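Local coordinates for nitroreductase family protein (Lactobacillus plantarum, PDB 4QLX) that is an FMN-dependent enone reductase that saturates the carbon-carbon double bond of an oxo fatty acid, probably with NADH, in polyunsaturated fatty-acid detoxification, at the interface of chains A and B. Residues are numbered along the deposited sequence; one frame, centred on the assembly and turned at random. Chains: chain A/B, Nitroreductase family protein.

The interface of chains A and B. Residues chain A 10, 12-13, 15, 18, 157, 161; chain B 13, 15, 19.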
loop_
_atom_site.group_PDB
_atom_site.type_symbol
_atom_site.label_atom_id
_atom_site.label_comp_id
_atom_site.label_asym_id
_atom_site.label_seq_id
_atom_site.Cartn_x
_atom_site.Cartn_y
_atom_site.Cartn_z
ATOM N N LEU A 10 7.321 16.167 7.600
ATOM C CA LEU A 10 7.653 14.804 8.025
ATOM C C LEU A 10 8.839 14.827 8.978
ATOM O O LEU A 10 9.952 15.075 8.540
ATOM C CB LEU A 10 7.979 13.919 6.821
ATOM C CG LEU A 10 6.913 13.791 5.733
ATOM C CD1 LEU A 10 7.252 12.628 4.807
ATOM C CD2 LEU A 10 5.533 13.598 6.344
ATOM N N ASN A 12 10.161 12.297 10.622
ATOM C CA ASN A 12 11.060 11.225 10.231
ATOM C C ASN A 12 10.949 11.068 8.719
ATOM O O ASN A 12 10.017 10.450 8.212
ATOM C CB ASN A 12 10.741 9.916 10.967
ATOM C CG ASN A 12 11.723 8.790 10.630
ATOM O OD1 ASN A 12 12.664 8.976 9.858
ATOM N ND2 ASN A 12 11.508 7.620 11.220
ATOM N N ASN A 13 11.904 11.652 8.009
ATOM C CA ASN A 13 11.873 11.688 6.550
ATOM C C ASN A 13 12.884 10.721 5.944
ATOM O O ASN A 13 13.206 10.807 4.764
ATOM C CB ASN A 13 12.127 13.112 6.065
ATOM C CG ASN A 13 11.778 13.307 4.610
ATOM O OD1 ASN A 13 10.713 12.901 4.163
ATOM N ND2 ASN A 13 12.689 13.908 3.858
ATOM N N LEU A 15 13.422 7.385 4.497
ATOM C CA LEU A 15 12.583 6.345 3.891
ATOM C C LEU A 15 12.932 4.936 4.373
ATOM O O LEU A 15 12.048 4.159 4.730
ATOM C CB LEU A 15 12.687 6.403 2.359
ATOM C CG LEU A 15 11.796 5.446 1.554
ATOM C CD1 LEU A 15 11.410 6.083 0.265
ATOM C CD2 LEU A 15 12.488 4.119 1.249
ATOM N N VAL A 18 11.812 4.532 7.944
ATOM C CA VAL A 18 10.360 4.510 8.026
ATOM C C VAL A 18 9.800 3.179 7.546
ATOM O O VAL A 18 9.034 2.533 8.259
ATOM C CB VAL A 18 9.740 5.673 7.219
ATOM C CG1 VAL A 18 8.236 5.460 7.037
ATOM C CG2 VAL A 18 10.011 6.985 7.930
ATOM N N LEU A 157 2.914 4.281 6.814
ATOM C CA LEU A 157 4.221 4.917 6.652
ATOM C C LEU A 157 4.143 6.365 7.138
ATOM O O LEU A 157 5.031 6.837 7.841
ATOM C CB LEU A 157 4.692 4.849 5.177
ATOM C CG LEU A 157 4.845 3.408 4.668
ATOM C CD1 LEU A 157 5.198 3.313 3.191
ATOM C CD2 LEU A 157 5.919 2.684 5.501
ATOM N N ALA A 161 6.415 8.481 9.695
ATOM C CA ALA A 161 7.032 9.728 9.273
ATOM C C ALA A 161 6.673 10.890 10.197
ATOM O O ALA A 161 7.410 11.876 10.270
ATOM C CB ALA A 161 6.630 10.060 7.833
ATOM N N ASN B 13 16.452 8.602 -0.717
ATOM C CA ASN B 13 16.006 8.196 0.609
ATOM C C ASN B 13 15.165 9.299 1.259
ATOM O O ASN B 13 14.915 9.276 2.460
ATOM C CB ASN B 13 17.207 7.852 1.495
ATOM C CG ASN B 13 16.800 7.101 2.756
ATOM O OD1 ASN B 13 16.013 6.160 2.698
ATOM N ND2 ASN B 13 17.311 7.538 3.903
ATOM N N LEU B 15 11.825 10.541 1.970
ATOM C CA LEU B 15 10.480 9.945 1.983
ATOM C C LEU B 15 9.399 10.867 1.391
ATOM O O LEU B 15 8.560 10.439 0.585
ATOM C CB LEU B 15 10.080 9.557 3.403
ATOM C CG LEU B 15 8.662 9.002 3.607
ATOM C CD1 LEU B 15 8.379 7.814 2.694
ATOM C CD2 LEU B 15 8.468 8.602 5.056
ATOM N N MET B 19 7.389 9.729 -1.787
ATOM C CA MET B 19 5.957 9.490 -1.681
ATOM C C MET B 19 5.106 10.593 -2.297
ATOM O O MET B 19 4.137 10.301 -2.982
ATOM C CB MET B 19 5.537 9.324 -0.229
ATOM C CG MET B 19 4.066 8.900 -0.083
ATOM S SD MET B 19 3.556 8.707 1.646
ATOM C CE MET B 19 4.542 7.280 2.116
HETATM O O HOH W 1 15.718 11.611 4.122
#
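B:Leu15 reaches into a hydrophobic pocket of chain A formed by A:Leu10, A:Val18 and A:Ala161, at the two-fold dimer interface typical of the nitroreductase fold. With CG anti to the backbone N (chi1 176°) and CD2 continuing the extended chain, the CD2 methyl is the one brought against A:Ala161 and A:Val18. There CD2 meets the methyl CB of A:Ala161 at 3.6 Å, near the end of helix 137-161, and touches both methyls of A:Val18, CG2 at 3.6 Å. The side chains of B:Leu15 and A:Val18 lie roughly perpendicular, as do those of B:Leu15 and A:Leu10, whose CD1 comes to 4.1 Å from CG of B:Leu15. One helical turn on, B:Met19 bends at its last torsion (chi3 -67°) and turns its CE methyl to CB of A:Leu157, 3.9 Å away, crossing that leucine at a slant.

At the helix starts the backbones pair reciprocally. B:Leu15 N donates to A:Asn13 O at 3.1 Å, and A:Leu15 N to B:Asn13 O at 3.2 Å, twins related by the two-fold. Water 1 bridges the two carbonyl oxygens. The side-chain OD1 of B:Asn13 also lies against A:Leu15, 3.4 Å from its CB; a glycine here, without the amide, would probably leave that CB without this neighbour and let the backbone carbonyl that accepts from A:Leu15 N move more freely.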